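Local coordinates for protein acetyltransferase (Brucella abortus str. 2308 A, PDB 4ZBG) that binds acetyl-coenzyme A and probably transfers its acetyl group to an acceptor substrate, as GNAT-family N-acetyltransferases do, at residues R23-A28 against S90-R95; G67-S72 against K103-G108. All coordinates share one frame; numbering follows the deposited sequence. Where two conformers were deposited one is given.

Contact 1: R23-A28 against S90-R95; sequences RQVTEA and SVLPAR. With ACO (acetyl coenzyme *a), chain B.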
loop_
_atom_site.group_PDB
_atom_site.type_symbol
_atom_site.label_atom_id
_atom_site.label_comp_id
_atom_site.label_asym_id
_atom_site.label_seq_id
_atom_site.Cartn_x
_atom_site.Cartn_y
_atom_site.Cartn_z
ATOM N N ARG A 23 -11.433 3.088 -5.284
ATOM C CA ARG A 23 -12.091 1.845 -4.925
ATOM C C ARG A 23 -12.433 1.016 -6.159
ATOM O O ARG A 23 -12.308 -0.199 -6.152
ATOM C CB ARG A 23 -13.327 2.103 -4.067
ATOM C CG ARG A 23 -14.020 0.827 -3.634
ATOM C CD ARG A 23 -14.793 1.051 -2.369
ATOM N NE ARG A 23 -15.547 -0.135 -1.989
ATOM C CZ ARG A 23 -16.145 -0.289 -0.816
ATOM N NH1 ARG A 23 -16.032 0.642 0.126
ATOM N NH2 ARG A 23 -16.834 -1.394 -0.582
ATOM N N GLN A 24 -12.809 1.686 -7.241
ATOM C CA GLN A 24 -13.081 0.992 -8.498
ATOM C C GLN A 24 -11.836 0.274 -9.030
ATOM O O GLN A 24 -11.903 -0.876 -9.462
ATOM C CB GLN A 24 -13.596 1.986 -9.534
ATOM C CG GLN A 24 -13.895 1.391 -10.896
ATOM C CD GLN A 24 -14.176 2.454 -11.950
ATOM O OE1 GLN A 24 -14.337 3.637 -11.637
ATOM N NE2 GLN A 24 -14.221 2.036 -13.210
ATOM N N VAL A 25 -10.698 0.953 -8.994
ATOM C CA VAL A 25 -9.453 0.344 -9.445
ATOM C C VAL A 25 -9.065 -0.840 -8.552
ATOM O O VAL A 25 -8.684 -1.911 -9.037
ATOM C CB VAL A 25 -8.335 1.396 -9.514
ATOM C CG1 VAL A 25 -7.003 0.729 -9.765
ATOM C CG2 VAL A 25 -8.649 2.417 -10.609
ATOM N N THR A 26 -9.167 -0.638 -7.244
ATOM C CA THR A 26 -8.835 -1.672 -6.284
ATOM C C THR A 26 -9.709 -2.899 -6.533
ATOM O O THR A 26 -9.220 -4.031 -6.609
ATOM C CB THR A 26 -9.060 -1.164 -4.847
ATOM O OG1 THR A 26 -8.221 -0.032 -4.614
ATOM C CG2 THR A 26 -8.741 -2.221 -3.826
ATOM N N GLU A 27 -11.011 -2.682 -6.679
ATOM C CA GLU A 27 -11.917 -3.805 -6.840
ATOM C C GLU A 27 -11.712 -4.513 -8.170
ATOM O O GLU A 27 -11.820 -5.735 -8.240
ATOM C CB GLU A 27 -13.364 -3.375 -6.596
ATOM C CG GLU A 27 -13.557 -3.049 -5.116
ATOM C CD GLU A 27 -14.937 -2.567 -4.734
ATOM O OE1 GLU A 27 -15.751 -2.227 -5.610
ATOM O OE2 GLU A 27 -15.194 -2.516 -3.520
ATOM N N ALA A 28 -11.356 -3.761 -9.214
ATOM C CA ALA A 28 -11.046 -4.375 -10.505
ATOM C C ALA A 28 -9.794 -5.237 -10.401
ATOM O O ALA A 28 -9.739 -6.343 -10.938
ATOM C CB ALA A 28 -10.864 -3.316 -11.575
ATOM N N SER A 90 -2.716 -1.816 -6.001
ATOM C CA SER A 90 -3.617 -2.237 -7.069
ATOM C C SER A 90 -3.297 -1.477 -8.333
ATOM O O SER A 90 -3.128 -0.264 -8.290
ATOM C CB SER A 90 -5.070 -1.893 -6.706
ATOM O OG SER A 90 -5.441 -2.416 -5.448
ATOM N N VAL A 91 -3.249 -2.177 -9.457
ATOM C CA VAL A 91 -3.093 -1.532 -10.759
ATOM C C VAL A 91 -4.167 -2.101 -11.674
ATOM O O VAL A 91 -4.441 -3.297 -11.627
ATOM C CB VAL A 91 -1.668 -1.742 -11.333
ATOM C CG1 VAL A 91 -1.563 -1.259 -12.791
ATOM C CG2 VAL A 91 -0.639 -1.034 -10.455
ATOM N N LEU A 92 -4.786 -1.253 -12.498
ATOM C CA LEU A 92 -5.777 -1.734 -13.455
ATOM C C LEU A 92 -5.199 -2.909 -14.223
ATOM O O LEU A 92 -4.084 -2.812 -14.735
ATOM C CB LEU A 92 -6.127 -0.635 -14.452
ATOM C CG LEU A 92 -7.074 0.458 -13.971
ATOM C CD1 LEU A 92 -7.234 1.517 -15.051
ATOM C CD2 LEU A 92 -8.429 -0.124 -13.591
ATOM N N PRO A 93 -5.955 -4.014 -14.318
ATOM C CA PRO A 93 -5.420 -5.195 -14.995
ATOM C C PRO A 93 -4.775 -4.910 -16.356
ATOM O O PRO A 93 -3.684 -5.420 -16.632
ATOM C CB PRO A 93 -6.651 -6.091 -15.117
ATOM C CG PRO A 93 -7.364 -5.824 -13.815
ATOM C CD PRO A 93 -7.200 -4.327 -13.585
ATOM N N ALA A 94 -5.421 -4.099 -17.190
ATOM C CA ALA A 94 -4.900 -3.821 -18.521
ATOM C C ALA A 94 -3.547 -3.119 -18.517
ATOM O O ALA A 94 -2.795 -3.227 -19.486
ATOM C CB ALA A 94 -5.899 -3.008 -19.305
ATOM N N ARG A 95 -3.246 -2.396 -17.441
ATOM C CA ARG A 95 -2.018 -1.616 -17.366
ATOM C C ARG A 95 -0.960 -2.239 -16.463
ATOM O O ARG A 95 0.055 -1.613 -16.197
ATOM C CB ARG A 95 -2.314 -0.174 -16.940
ATOM C CG ARG A 95 -3.133 0.628 -17.962
ATOM C CD ARG A 95 -2.386 0.852 -19.281
ATOM N NE ARG A 95 -1.213 1.698 -19.087
ATOM C CZ ARG A 95 -1.201 3.023 -19.196
ATOM N NH1 ARG A 95 -2.304 3.685 -19.511
ATOM N NH2 ARG A 95 -0.079 3.697 -18.986
HETATM N N1A ACO B . 9.559 -5.439 -19.019
HETATM C C2A ACO B . 9.558 -6.658 -18.492
HETATM N N3A ACO B . 8.913 -6.933 -17.371
HETATM C C4A ACO B . 8.240 -5.973 -16.728
HETATM C C5A ACO B . 8.217 -4.696 -17.238
HETATM C C6A ACO B . 8.912 -4.449 -18.432
HETATM N N6A ACO B . 8.917 -3.123 -19.014
HETATM N N7A ACO B . 7.486 -3.938 -16.413
HETATM C C8A ACO B . 7.077 -4.719 -15.424
HETATM N N9A ACO B . 7.517 -5.955 -15.592
HETATM C C1B ACO B . 7.278 -7.097 -14.711
HETATM C C2B ACO B . 7.799 -6.980 -13.484
HETATM O O2B ACO B . 9.196 -7.342 -13.410
HETATM C C3B ACO B . 6.860 -8.007 -12.566
HETATM O O3B ACO B . 7.222 -9.387 -12.837
HETATM P P3B ACO B . 8.228 -10.263 -11.871
HETATM O O7A ACO B . 8.277 -11.638 -12.492
HETATM O O8A ACO B . 7.648 -10.302 -10.477
HETATM O O9A ACO B . 9.578 -9.581 -11.886
HETATM C C4B ACO B . 5.615 -7.768 -12.988
HETATM O O4B ACO B . 5.751 -7.151 -14.432
HETATM C C5B ACO B . 4.795 -6.732 -12.197
HETATM O O5B ACO B . 5.602 -5.622 -11.891
HETATM P P1A ACO B . 5.046 -4.089 -12.033
HETATM O O1A ACO B . 4.752 -3.727 -13.458
HETATM O O2A ACO B . 6.009 -3.216 -11.278
HETATM O O3A ACO B . 3.684 -4.090 -11.164
HETATM P P2A ACO B . 2.172 -3.930 -11.703
HETATM O O4A ACO B . 1.938 -2.538 -12.201
HETATM O O5A ACO B . 1.801 -5.069 -12.611
HETATM O O6A ACO B . 1.397 -4.050 -10.287
HETATM C CBP ACO B . 0.320 -5.476 -8.703
HETATM C CCP ACO B . 1.620 -5.160 -9.448
HETATM C CDP ACO B . 0.600 -6.611 -7.721
HETATM C CEP ACO B . -0.119 -4.217 -7.965
HETATM C CAP ACO B . -0.741 -5.891 -9.726
HETATM O OAP ACO B . -0.366 -7.131 -10.276
HETATM C C9P ACO B . -2.152 -6.015 -9.148
HETATM O O9P ACO B . -2.872 -5.076 -8.985
HETATM N N8P ACO B . -2.563 -7.351 -8.829
HETATM C C7P ACO B . -3.877 -7.636 -8.295
HETATM C C6P ACO B . -4.026 -7.120 -6.872
HETATM C C5P ACO B . -2.934 -7.660 -5.973
HETATM O O5P ACO B . -2.711 -8.827 -5.874
HETATM N N4P ACO B . -2.174 -6.692 -5.238
HETATM C C3P ACO B . -1.112 -7.123 -4.354
HETATM C C2P ACO B . -1.679 -7.625 -3.032
HETATM S S1P ACO B . -0.309 -7.916 -1.880
HETATM C C ACO B . 0.032 -6.293 -1.181
HETATM O O ACO B . -0.679 -5.369 -1.421
HETATM C CH3 ACO B . 1.259 -6.172 -0.294
HETATM O O HOH W 1 -5.585 -0.399 -3.665
#

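Contact 2: G67-S72 against K103-G108; sequences GHIAFS and KLIREG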
loop_
_atom_site.group_PDB
_atom_site.type_symbol
_atom_site.label_atom_id
_atom_site.label_comp_id
_atom_site.label_asym_id
_atom_site.label_seq_id
_atom_site.Cartn_x
_atom_site.Cartn_y
_atom_site.Cartn_z
ATOM N N GLY A 67 -3.607 3.215 -10.867
ATOM C CA GLY A 67 -3.113 2.394 -9.785
ATOM C C GLY A 67 -3.178 3.151 -8.491
ATOM O O GLY A 67 -3.280 4.381 -8.489
ATOM N N HIS A 68 -3.111 2.409 -7.394
ATOM C CA HIS A 68 -3.252 2.969 -6.065
ATOM C C HIS A 68 -2.425 2.155 -5.074
ATOM O O HIS A 68 -2.254 0.942 -5.236
ATOM C CB HIS A 68 -4.720 2.951 -5.631
ATOM C CG HIS A 68 -4.907 3.325 -4.200
ATOM N ND1 HIS A 68 -5.143 2.395 -3.210
ATOM C CD2 HIS A 68 -4.828 4.528 -3.585
ATOM C CE1 HIS A 68 -5.218 3.015 -2.045
ATOM N NE2 HIS A 68 -5.033 4.310 -2.248
ATOM N N ILE A 69 -1.924 2.822 -4.037
ATOM C CA ILE A 69 -1.257 2.132 -2.939
ATOM C C ILE A 69 -1.656 2.745 -1.603
ATOM O O ILE A 69 -1.753 3.970 -1.487
ATOM C CB ILE A 69 0.268 2.094 -3.146
ATOM C CG1 ILE A 69 0.954 1.235 -2.079
ATOM C CG2 ILE A 69 0.844 3.510 -3.173
ATOM C CD1 ILE A 69 2.383 0.925 -2.443
ATOM N N ALA A 70 -1.879 1.880 -0.612
ATOM C CA ALA A 70 -2.173 2.281 0.758
ATOM C C ALA A 70 -1.061 1.863 1.713
ATOM O O ALA A 70 -0.495 0.776 1.574
ATOM C CB ALA A 70 -3.477 1.650 1.218
ATOM N N PHE A 71 -0.793 2.719 2.694
ATOM C CA PHE A 71 0.030 2.381 3.845
ATOM C C PHE A 71 -0.726 2.756 5.103
ATOM O O PHE A 71 -1.451 3.747 5.115
ATOM C CB PHE A 71 1.342 3.153 3.834
ATOM C CG PHE A 71 2.229 2.846 2.674
ATOM C CD1 PHE A 71 2.047 3.473 1.452
ATOM C CD2 PHE A 71 3.278 1.952 2.815
ATOM C CE1 PHE A 71 2.884 3.202 0.392
ATOM C CE2 PHE A 71 4.128 1.675 1.761
ATOM C CZ PHE A 71 3.931 2.298 0.546
ATOM N N SER A 72 -0.527 1.985 6.171
ATOM C CA SER A 72 -1.222 2.221 7.436
ATOM C C SER A 72 -0.329 1.741 8.576
ATOM O O SER A 72 0.568 0.926 8.355
ATOM C CB SER A 72 -2.583 1.500 7.447
ATOM O OG SER A 72 -2.446 0.117 7.200
ATOM N N LYS A 103 6.599 1.657 -9.414
ATOM C CA LYS A 103 6.747 3.095 -9.197
ATOM C C LYS A 103 5.956 3.567 -7.977
ATOM O O LYS A 103 6.457 4.373 -7.192
ATOM C CB LYS A 103 6.380 3.899 -10.452
ATOM C CG LYS A 103 7.405 3.758 -11.550
ATOM C CD LYS A 103 6.916 4.396 -12.839
ATOM C CE LYS A 103 7.900 4.168 -13.979
ATOM N NZ LYS A 103 7.251 4.407 -15.293
ATOM N N LEU A 104 4.729 3.070 -7.819
ATOM C CA LEU A 104 3.914 3.411 -6.651
ATOM C C LEU A 104 4.581 2.959 -5.361
ATOM O O LEU A 104 4.604 3.689 -4.368
ATOM C CB LEU A 104 2.534 2.767 -6.762
ATOM C CG LEU A 104 1.588 3.478 -7.724
ATOM C CD1 LEU A 104 0.394 2.591 -8.019
ATOM C CD2 LEU A 104 1.136 4.808 -7.127
ATOM N N ILE A 105 5.110 1.742 -5.370
ATOM C CA ILE A 105 5.747 1.193 -4.178
ATOM C C ILE A 105 6.996 1.990 -3.819
ATOM O O ILE A 105 7.173 2.390 -2.668
ATOM C CB ILE A 105 6.043 -0.310 -4.337
ATOM C CG1 ILE A 105 4.733 -1.099 -4.438
ATOM C CG2 ILE A 105 6.922 -0.799 -3.193
ATOM C CD1 ILE A 105 4.906 -2.494 -4.996
ATOM N N ARG A 106 7.864 2.237 -4.798
ATOM C CA ARG A 106 9.094 2.973 -4.519
ATOM C C ARG A 106 8.790 4.380 -4.015
ATOM O O ARG A 106 9.423 4.861 -3.071
ATOM C CB ARG A 106 10.005 3.013 -5.747
ATOM C CG ARG A 106 10.665 1.682 -6.054
ATOM C CD ARG A 106 11.796 1.821 -7.052
ATOM N NE ARG A 106 12.332 0.514 -7.426
ATOM C CZ ARG A 106 11.794 -0.265 -8.354
ATOM N NH1 ARG A 106 10.699 0.127 -8.987
ATOM N NH2 ARG A 106 12.339 -1.441 -8.645
ATOM N N GLU A 107 7.824 5.045 -4.636
ATOM C CA GLU A 107 7.488 6.388 -4.210
ATOM C C GLU A 107 6.862 6.400 -2.807
ATOM O O GLU A 107 7.188 7.259 -1.978
ATOM C CB GLU A 107 6.606 7.074 -5.252
ATOM C CG GLU A 107 6.255 8.498 -4.899
ATOM C CD GLU A 107 7.461 9.394 -4.701
ATOM O OE1 GLU A 107 8.540 9.157 -5.305
ATOM O OE2 GLU A 107 7.312 10.363 -3.936
ATOM N N GLY A 108 5.979 5.446 -2.528
ATOM C CA GLY A 108 5.393 5.343 -1.203
ATOM C C GLY A 108 6.422 5.108 -0.115
ATOM O O GLY A 108 6.392 5.749 0.942
#

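Contact 1: R23-A28 against S90-R95
Val25 and Leu92 meet across this contact with their side chains at about a right angle, CG2 of Val25 lying 3.9 Å from CD2 of Leu92. The valine's other methyl, CG1, anti to the backbone N (chi1 171°), lies 4.0 Å from the backbone N of Leu92. One helical turn on, Ala28 borders the start of the 3-10 segment, its CB 4.3 Å from CD of Pro93 and its carbonyl O near CG of the same ring. At the strand end, OG of Ser90 approaches Thr26, 3.6 Å from its CA and close to CG2. No direct hydrogen bond joins the segments; one water bridges them, donating to OG1 of Thr26 (2.8 Å) and hydrogen-bonded to OG of Ser90 (2.7 Å). Thr26 OG1 is also hydrogen-bonded to the carbonyl O of Ile22 in its own helix. On the cofactor side, N of Val91 donates to O9P of acetyl-CoA (3.0 Å, N-H...O angle 160°), while CG2 of Val91 lies 3.5 Å from the diphosphate oxygen O4A. Helix 19-30 thus packs against the end of strand 83-91, whose backbone pairs with the pantetheine arm in the manner characteristic of the GNAT fold.

Contact 2: G67-S72 against K103-G108
Segment 67-72 of the strand and helix 103-108 run in roughly the same direction, 34° apart, with their axes 8.5 Å from each other at closest approach. The helix belongs to the GNAT fold's cofactor-binding unit and packs on one face of the central sheet, roughly aligned with this strand, so the contact is a buried helix-on-sheet layer without hydrogen bonds between the segments. Leu104 sits over the first residues of segment 67-72: its CD1 reaches the peptide joining Gly67 to His68, 3.6 Å from His68 N, where Gly67 has no side chain in the way. Ile69, at the middle, spreads its two branches over successive helix residues. CG2 passes Leu104, the two side chains sliding by in opposite directions, and lies 4.0 Å from Leu104 CB. CG1 is anti to the backbone N (chi1 -174°), and the CD1 beyond it meets Ile105, whose side chain crosses at about a right angle. Ile105 CG1 is 3.7 Å from that methyl. Leu86 of the neighbouring strand touches Ile69, Phe71 and Ile105, while Ile11 of strand 10-13 touches Leu104. Farther along, the ring of Phe71 fits against bare helix backbone, with CE1 3.7 Å and CZ 3.8 Å from Gly108 CA.

In the fold
The centres of contacts 1 and 2 lie about 13 Å apart, joined through neighbouring antiparallel strands 64-76 and 83-91 of one mixed sheet. Contact 1 sets helix 19-30 against the end of strand 83-91, contact 2 sets helix 100-114 on strand 64-76. Along the chain the segments alternate, 23-28, 67-72, 90-95, 103-108, so the two connections cross. They also touch: Ser90 O and His68 N, 2.8 Å apart, probably form a hydrogen bond, and CG1 of Val25 packs on Gly67. Strand 83-91 leads through the loop after it into helix 100-114, and acetyl-CoA is also hydrogen-bonded to the backbone of Val89, Gly97, Gly99 and Gly101. The contacts therefore tie both cofactor-binding elements into the protein's sheet.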